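Local coordinates for uncharacterized protein LPG1670 (Legionella pneumophila subsp. pneumophila, PDB 5T2X) that is of unknown function but forms a mostly helical chain without strands, as a member of the DUF5630 family, at residues Q93-C107 with E119-Y133. Numbering follows the deposited sequence.
Sequences QLVKGIYFYGQAAEC and ELEFLKKSAYQHCFY
An antiparallel helical hairpin packs 93-107 against 119-128; the axes of these segments approach to 7.8 Å, with 168° between their directions. F122 is a knob in the hole of F100, Q103, A104 and C107: Q103 CB sits 3.5 Å from the F122 ring centroid, over one face, while C107 SG meets the edge, 3.5 Å from F122 CD2. Over one face of the F100 ring passes K125, whose chain, bent at chi3 and chi4, lays CE 3.5 Å from F100 CE1 as NZ reaches a salt bridge with E51. Where the backbones come close at G97, S126 OG, anti to its own N (chi1 -177°), donates to G97 O (2.7 Å) in the carbonyl plane, on a lone pair; that oxygen also accepts from Y101 N. Q129, bent at chi2, lies obliquely across the K96 chain, CG 3.6 Å from K96 CB, and one water joins Q129 OE1 to K96 NZ, another Q93 O to Q129 O. A Schellman motif with H130 as C-prime residue ends the helix; C131 then takes the N-cap position of the next, which brings Y133 CB over the centre of the Y101 ring, 3.4 Å from its centroid. With G97 and A104 at close points, two consecutive antiparallel helices form a helical hairpin of an all-alpha fold.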
loop_
_atom_site.group_PDB
_atom_site.type_symbol
_atom_site.label_atom_id
_atom_site.label_comp_id
_atom_site.label_asym_id
_atom_site.label_seq_id
_atom_site.Cartn_x
_atom_site.Cartn_y
_atom_site.Cartn_z
ATOM N N GLN A 93 -1.133 -7.506 -8.131
ATOM C CA GLN A 93 -1.220 -6.177 -7.536
ATOM C C GLN A 93 0.045 -5.845 -6.757
ATOM O O GLN A 93 0.508 -4.698 -6.769
ATOM C CB GLN A 93 -2.446 -6.090 -6.629
ATOM C CG GLN A 93 -3.765 -6.191 -7.370
ATOM C CD GLN A 93 -4.954 -6.179 -6.436
ATOM O OE1 GLN A 93 -4.980 -6.898 -5.438
ATOM N NE2 GLN A 93 -5.945 -5.354 -6.751
ATOM N N LEU A 94 0.622 -6.839 -6.079
ATOM C CA LEU A 94 1.857 -6.605 -5.340
ATOM C C LEU A 94 3.014 -6.300 -6.282
ATOM O O LEU A 94 3.789 -5.367 -6.039
ATOM C CB LEU A 94 2.176 -7.817 -4.465
ATOM C CG LEU A 94 3.468 -7.750 -3.651
ATOM C CD1 LEU A 94 3.443 -6.571 -2.692
ATOM C CD2 LEU A 94 3.691 -9.053 -2.899
ATOM N N VAL A 95 3.140 -7.066 -7.368
ATOM C CA VAL A 95 4.260 -6.883 -8.287
ATOM C C VAL A 95 4.104 -5.587 -9.073
ATOM O O VAL A 95 5.057 -4.809 -9.211
ATOM C CB VAL A 95 4.390 -8.099 -9.222
ATOM C CG1 VAL A 95 5.415 -7.826 -10.308
ATOM C CG2 VAL A 95 4.776 -9.335 -8.427
ATOM N N LYS A 96 2.906 -5.335 -9.606
ATOM C CA LYS A 96 2.676 -4.093 -10.338
ATOM C C LYS A 96 2.865 -2.882 -9.435
ATOM O O LYS A 96 3.435 -1.868 -9.855
ATOM C CB LYS A 96 1.275 -4.084 -10.948
ATOM C CG LYS A 96 1.044 -5.112 -12.038
ATOM C CD LYS A 96 -0.398 -5.048 -12.514
ATOM C CE LYS A 96 -0.715 -6.149 -13.507
ATOM N NZ LYS A 96 -2.160 -6.140 -13.870
ATOM N N GLY A 97 2.392 -2.970 -8.189
ATOM C CA GLY A 97 2.558 -1.859 -7.266
ATOM C C GLY A 97 4.014 -1.565 -6.965
ATOM O O GLY A 97 4.420 -0.402 -6.891
ATOM N N ILE A 98 4.820 -2.613 -6.789
ATOM C CA ILE A 98 6.248 -2.421 -6.555
ATOM C C ILE A 98 6.921 -1.856 -7.798
ATOM O O ILE A 98 7.763 -0.953 -7.710
ATOM C CB ILE A 98 6.897 -3.745 -6.113
ATOM C CG1 ILE A 98 6.390 -4.155 -4.731
ATOM C CG2 ILE A 98 8.416 -3.631 -6.117
ATOM C CD1 ILE A 98 6.751 -5.577 -4.356
ATOM N N TYR A 99 6.557 -2.369 -8.977
ATOM C CA TYR A 99 7.179 -1.907 -10.213
ATOM C C TYR A 99 6.871 -0.435 -10.468
ATOM O O TYR A 99 7.778 0.365 -10.730
ATOM C CB TYR A 99 6.715 -2.764 -11.390
ATOM C CG TYR A 99 7.087 -2.183 -12.736
ATOM C CD1 TYR A 99 8.356 -2.372 -13.270
ATOM C CD2 TYR A 99 6.171 -1.436 -13.469
ATOM C CE1 TYR A 99 8.702 -1.835 -14.498
ATOM C CE2 TYR A 99 6.506 -0.898 -14.696
ATOM C CZ TYR A 99 7.772 -1.099 -15.205
ATOM O OH TYR A 99 8.107 -0.563 -16.426
ATOM N N PHE A 100 5.592 -0.063 -10.403
ATOM C CA PHE A 100 5.213 1.324 -10.656
ATOM C C PHE A 100 5.822 2.267 -9.629
ATOM O O PHE A 100 6.165 3.407 -9.961
ATOM C CB PHE A 100 3.690 1.459 -10.673
ATOM C CG PHE A 100 3.043 0.904 -11.910
ATOM C CD1 PHE A 100 3.617 1.102 -13.156
ATOM C CD2 PHE A 100 1.864 0.180 -11.829
ATOM C CE1 PHE A 100 3.023 0.594 -14.298
ATOM C CE2 PHE A 100 1.267 -0.334 -12.966
ATOM C CZ PHE A 100 1.847 -0.126 -14.202
ATOM N N TYR A 101 5.972 1.815 -8.382
ATOM C CA TYR A 101 6.628 2.653 -7.385
ATOM C C TYR A 101 8.112 2.808 -7.693
ATOM O O TYR A 101 8.684 3.884 -7.486
ATOM C CB TYR A 101 6.426 2.077 -5.985
ATOM C CG TYR A 101 6.976 2.969 -4.897
ATOM C CD1 TYR A 101 6.268 4.084 -4.464
ATOM C CD2 TYR A 101 8.207 2.707 -4.309
ATOM C CE1 TYR A 101 6.768 4.910 -3.474
ATOM C CE2 TYR A 101 8.715 3.527 -3.318
ATOM C CZ TYR A 101 7.991 4.626 -2.904
ATOM O OH TYR A 101 8.492 5.444 -1.918
ATOM N N GLY A 102 8.750 1.746 -8.188
ATOM C CA GLY A 102 10.136 1.865 -8.609
ATOM C C GLY A 102 10.308 2.829 -9.767
ATOM O O GLY A 102 11.283 3.583 -9.821
ATOM N N GLN A 103 9.360 2.820 -10.709
ATOM C CA GLN A 103 9.401 3.781 -11.805
ATOM C C GLN A 103 9.212 5.204 -11.301
ATOM O O GLN A 103 9.792 6.144 -11.859
ATOM C CB GLN A 103 8.338 3.440 -12.850
ATOM C CG GLN A 103 8.576 2.123 -13.576
ATOM C CD GLN A 103 9.898 2.103 -14.322
ATOM O OE1 GLN A 103 10.827 1.388 -13.942
ATOM N NE2 GLN A 103 9.988 2.887 -15.388
ATOM N N ALA A 104 8.404 5.384 -10.254
ATOM C CA ALA A 104 8.249 6.709 -9.664
ATOM C C ALA A 104 9.550 7.180 -9.030
ATOM O O ALA A 104 9.914 8.356 -9.146
ATOM C CB ALA A 104 7.120 6.700 -8.634
ATOM N N ALA A 105 10.269 6.273 -8.364
ATOM C CA ALA A 105 11.530 6.649 -7.735
ATOM C C ALA A 105 12.561 7.067 -8.775
ATOM O O ALA A 105 13.343 7.997 -8.546
ATOM C CB ALA A 105 12.054 5.492 -6.886
ATOM N N GLU A 106 12.573 6.393 -9.930
ATOM C CA GLU A 106 13.484 6.780 -11.001
ATOM C C GLU A 106 13.104 8.128 -11.597
ATOM O O GLU A 106 13.986 8.895 -12.000
ATOM C CB GLU A 106 13.511 5.709 -12.093
ATOM C CG GLU A 106 14.049 4.364 -11.637
ATOM C CD GLU A 106 14.164 3.363 -12.774
ATOM O OE1 GLU A 106 14.023 3.774 -13.944
ATOM O OE2 GLU A 106 14.392 2.165 -12.498
ATOM N N CYS A 107 11.805 8.434 -11.669
ATOM C CA CYS A 107 11.385 9.729 -12.196
ATOM C C CYS A 107 11.845 10.865 -11.294
ATOM O O CYS A 107 12.236 11.932 -11.780
ATOM C CB CYS A 107 9.867 9.762 -12.371
ATOM S SG CYS A 107 9.253 8.839 -13.797
ATOM N N GLU A 119 6.620 11.506 -11.720
ATOM C CA GLU A 119 6.582 10.706 -10.501
ATOM C C GLU A 119 5.154 10.529 -10.003
ATOM O O GLU A 119 4.751 9.419 -9.637
ATOM C CB GLU A 119 7.448 11.346 -9.414
ATOM C CG GLU A 119 7.415 10.585 -8.098
ATOM C CD GLU A 119 8.107 11.320 -6.968
ATOM O OE1 GLU A 119 8.807 12.318 -7.241
ATOM O OE2 GLU A 119 7.947 10.897 -5.806
ATOM N N LEU A 120 4.373 11.613 -9.989
ATOM C CA LEU A 120 2.988 11.523 -9.537
ATOM C C LEU A 120 2.182 10.577 -10.416
ATOM O O LEU A 120 1.304 9.858 -9.925
ATOM C CB LEU A 120 2.351 12.913 -9.517
ATOM C CG LEU A 120 2.790 13.852 -8.392
ATOM C CD1 LEU A 120 2.237 15.254 -8.608
ATOM C CD2 LEU A 120 2.347 13.303 -7.046
ATOM N N GLU A 121 2.470 10.563 -11.718
ATOM C CA GLU A 121 1.746 9.680 -12.624
ATOM C C GLU A 121 2.023 8.217 -12.305
ATOM O O GLU A 121 1.107 7.388 -12.317
ATOM C CB GLU A 121 2.118 10.010 -14.069
ATOM C CG GLU A 121 1.310 9.273 -15.122
ATOM C CD GLU A 121 1.407 9.928 -16.487
ATOM O OE1 GLU A 121 0.978 11.095 -16.620
ATOM O OE2 GLU A 121 1.922 9.284 -17.426
ATOM N N PHE A 122 3.280 7.879 -12.004
ATOM C CA PHE A 122 3.594 6.507 -11.624
ATOM C C PHE A 122 3.106 6.188 -10.216
ATOM O O PHE A 122 2.712 5.049 -9.942
ATOM C CB PHE A 122 5.098 6.252 -11.728
ATOM C CG PHE A 122 5.564 5.925 -13.116
ATOM C CD1 PHE A 122 5.171 4.750 -13.736
ATOM C CD2 PHE A 122 6.408 6.784 -13.799
ATOM C CE1 PHE A 122 5.603 4.441 -15.015
ATOM C CE2 PHE A 122 6.845 6.482 -15.078
ATOM C CZ PHE A 122 6.442 5.309 -15.686
ATOM N N LEU A 123 3.123 7.172 -9.311
ATOM C CA LEU A 123 2.624 6.933 -7.960
ATOM C C LEU A 123 1.144 6.572 -7.976
ATOM O O LEU A 123 0.699 5.712 -7.209
ATOM C CB LEU A 123 2.870 8.161 -7.083
ATOM C CG LEU A 123 4.296 8.376 -6.570
ATOM C CD1 LEU A 123 4.375 9.633 -5.720
ATOM C CD2 LEU A 123 4.777 7.168 -5.779
ATOM N N LYS A 124 0.369 7.210 -8.858
ATOM C CA LYS A 124 -1.059 6.927 -8.929
ATOM C C LYS A 124 -1.340 5.588 -9.596
ATOM O O LYS A 124 -2.296 4.902 -9.216
ATOM C CB LYS A 124 -1.780 8.062 -9.658
ATOM C CG LYS A 124 -1.783 9.364 -8.870
ATOM C CD LYS A 124 -2.493 10.486 -9.606
ATOM C CE LYS A 124 -2.477 11.764 -8.781
ATOM N NZ LYS A 124 -3.118 12.903 -9.492
ATOM N N LYS A 125 -0.531 5.197 -10.585
ATOM C CA LYS A 125 -0.642 3.847 -11.123
ATOM C C LYS A 125 -0.253 2.815 -10.074
ATOM O O LYS A 125 -0.851 1.736 -10.001
ATOM C CB LYS A 125 0.226 3.702 -12.372
ATOM C CG LYS A 125 -0.154 4.643 -13.505
ATOM C CD LYS A 125 0.848 4.570 -14.645
ATOM C CE LYS A 125 0.838 3.203 -15.308
ATOM N NZ LYS A 125 -0.482 2.891 -15.920
ATOM N N SER A 126 0.748 3.135 -9.250
ATOM C CA SER A 126 1.120 2.245 -8.157
ATOM C C SER A 126 0.022 2.181 -7.103
ATOM O O SER A 126 -0.273 1.107 -6.569
ATOM C CB SER A 126 2.439 2.705 -7.539
ATOM O OG SER A 126 2.860 1.828 -6.511
ATOM N N ALA A 127 -0.599 3.324 -6.796
ATOM C CA ALA A 127 -1.702 3.336 -5.840
ATOM C C ALA A 127 -2.939 2.647 -6.399
ATOM O O ALA A 127 -3.750 2.118 -5.630
ATOM C CB ALA A 127 -2.034 4.771 -5.434
ATOM N N TYR A 128 -3.108 2.653 -7.725
ATOM C CA TYR A 128 -4.207 1.909 -8.330
ATOM C C TYR A 128 -4.085 0.418 -8.046
ATOM O O TYR A 128 -5.100 -0.280 -7.938
ATOM C CB TYR A 128 -4.249 2.170 -9.835
ATOM C CG TYR A 128 -5.429 1.541 -10.543
ATOM C CD1 TYR A 128 -6.644 2.208 -10.634
ATOM C CD2 TYR A 128 -5.326 0.284 -11.125
ATOM C CE1 TYR A 128 -7.725 1.638 -11.281
ATOM C CE2 TYR A 128 -6.401 -0.293 -11.774
ATOM C CZ TYR A 128 -7.597 0.389 -11.848
ATOM O OH TYR A 128 -8.670 -0.183 -12.493
ATOM N N GLN A 129 -2.859 -0.085 -7.925
ATOM C CA GLN A 129 -2.600 -1.445 -7.474
ATOM C C GLN A 129 -2.545 -1.550 -5.954
ATOM O O GLN A 129 -2.189 -2.611 -5.430
ATOM C CB GLN A 129 -1.294 -1.958 -8.085
ATOM C CG GLN A 129 -1.265 -1.911 -9.604
ATOM C CD GLN A 129 -2.228 -2.897 -10.239
ATOM O OE1 GLN A 129 -2.474 -3.976 -9.700
ATOM N NE2 GLN A 129 -2.780 -2.529 -11.389
ATOM N N HIS A 130 -2.872 -0.464 -5.247
ATOM C CA HIS A 130 -2.980 -0.449 -3.786
ATOM C C HIS A 130 -1.639 -0.734 -3.115
ATOM O O HIS A 130 -1.572 -1.377 -2.066
ATOM C CB HIS A 130 -4.053 -1.427 -3.303
ATOM C CG HIS A 130 -5.374 -1.248 -3.983
ATOM N ND1 HIS A 130 -6.104 -0.083 -3.894
ATOM C CD2 HIS A 130 -6.093 -2.084 -4.768
ATOM C CE1 HIS A 130 -7.217 -0.208 -4.595
ATOM N NE2 HIS A 130 -7.235 -1.414 -5.135
ATOM N N CYS A 131 -0.561 -0.236 -3.717
ATOM C CA CYS A 131 0.762 -0.391 -3.128
ATOM C C CYS A 131 0.902 0.510 -1.908
ATOM O O CYS A 131 0.571 1.699 -1.960
ATOM C CB CYS A 131 1.839 -0.061 -4.159
ATOM S SG CYS A 131 3.529 -0.182 -3.539
ATOM N N PHE A 132 1.396 -0.060 -0.803
ATOM C CA PHE A 132 1.546 0.718 0.425
ATOM C C PHE A 132 2.544 1.853 0.242
ATOM O O PHE A 132 2.350 2.949 0.780
ATOM C CB PHE A 132 1.981 -0.186 1.579
ATOM C CG PHE A 132 2.320 0.566 2.839
ATOM C CD1 PHE A 132 1.329 0.923 3.737
ATOM C CD2 PHE A 132 3.632 0.923 3.121
ATOM C CE1 PHE A 132 1.637 1.619 4.893
ATOM C CE2 PHE A 132 3.945 1.620 4.271
ATOM C CZ PHE A 132 2.946 1.966 5.160
ATOM N N TYR A 133 3.629 1.603 -0.496
ATOM C CA TYR A 133 4.621 2.646 -0.731
ATOM C C TYR A 133 4.002 3.841 -1.441
ATOM O O TYR A 133 4.331 4.994 -1.139
ATOM C CB TYR A 133 5.787 2.087 -1.550
ATOM C CG TYR A 133 6.407 0.826 -0.990
ATOM C CD1 TYR A 133 6.661 0.693 0.368
ATOM C CD2 TYR A 133 6.735 -0.235 -1.824
ATOM C CE1 TYR A 133 7.229 -0.460 0.879
ATOM C CE2 TYR A 133 7.300 -1.390 -1.324
ATOM C CZ TYR A 133 7.545 -1.498 0.027
ATOM O OH TYR A 133 8.109 -2.651 0.524
HETATM O O HOH W 1 0.231 -3.514 -4.476
HETATM O O HOH W 2 -6.140 -3.075 -8.789
HETATM O O HOH W 3 -3.089 -6.256 -10.909
#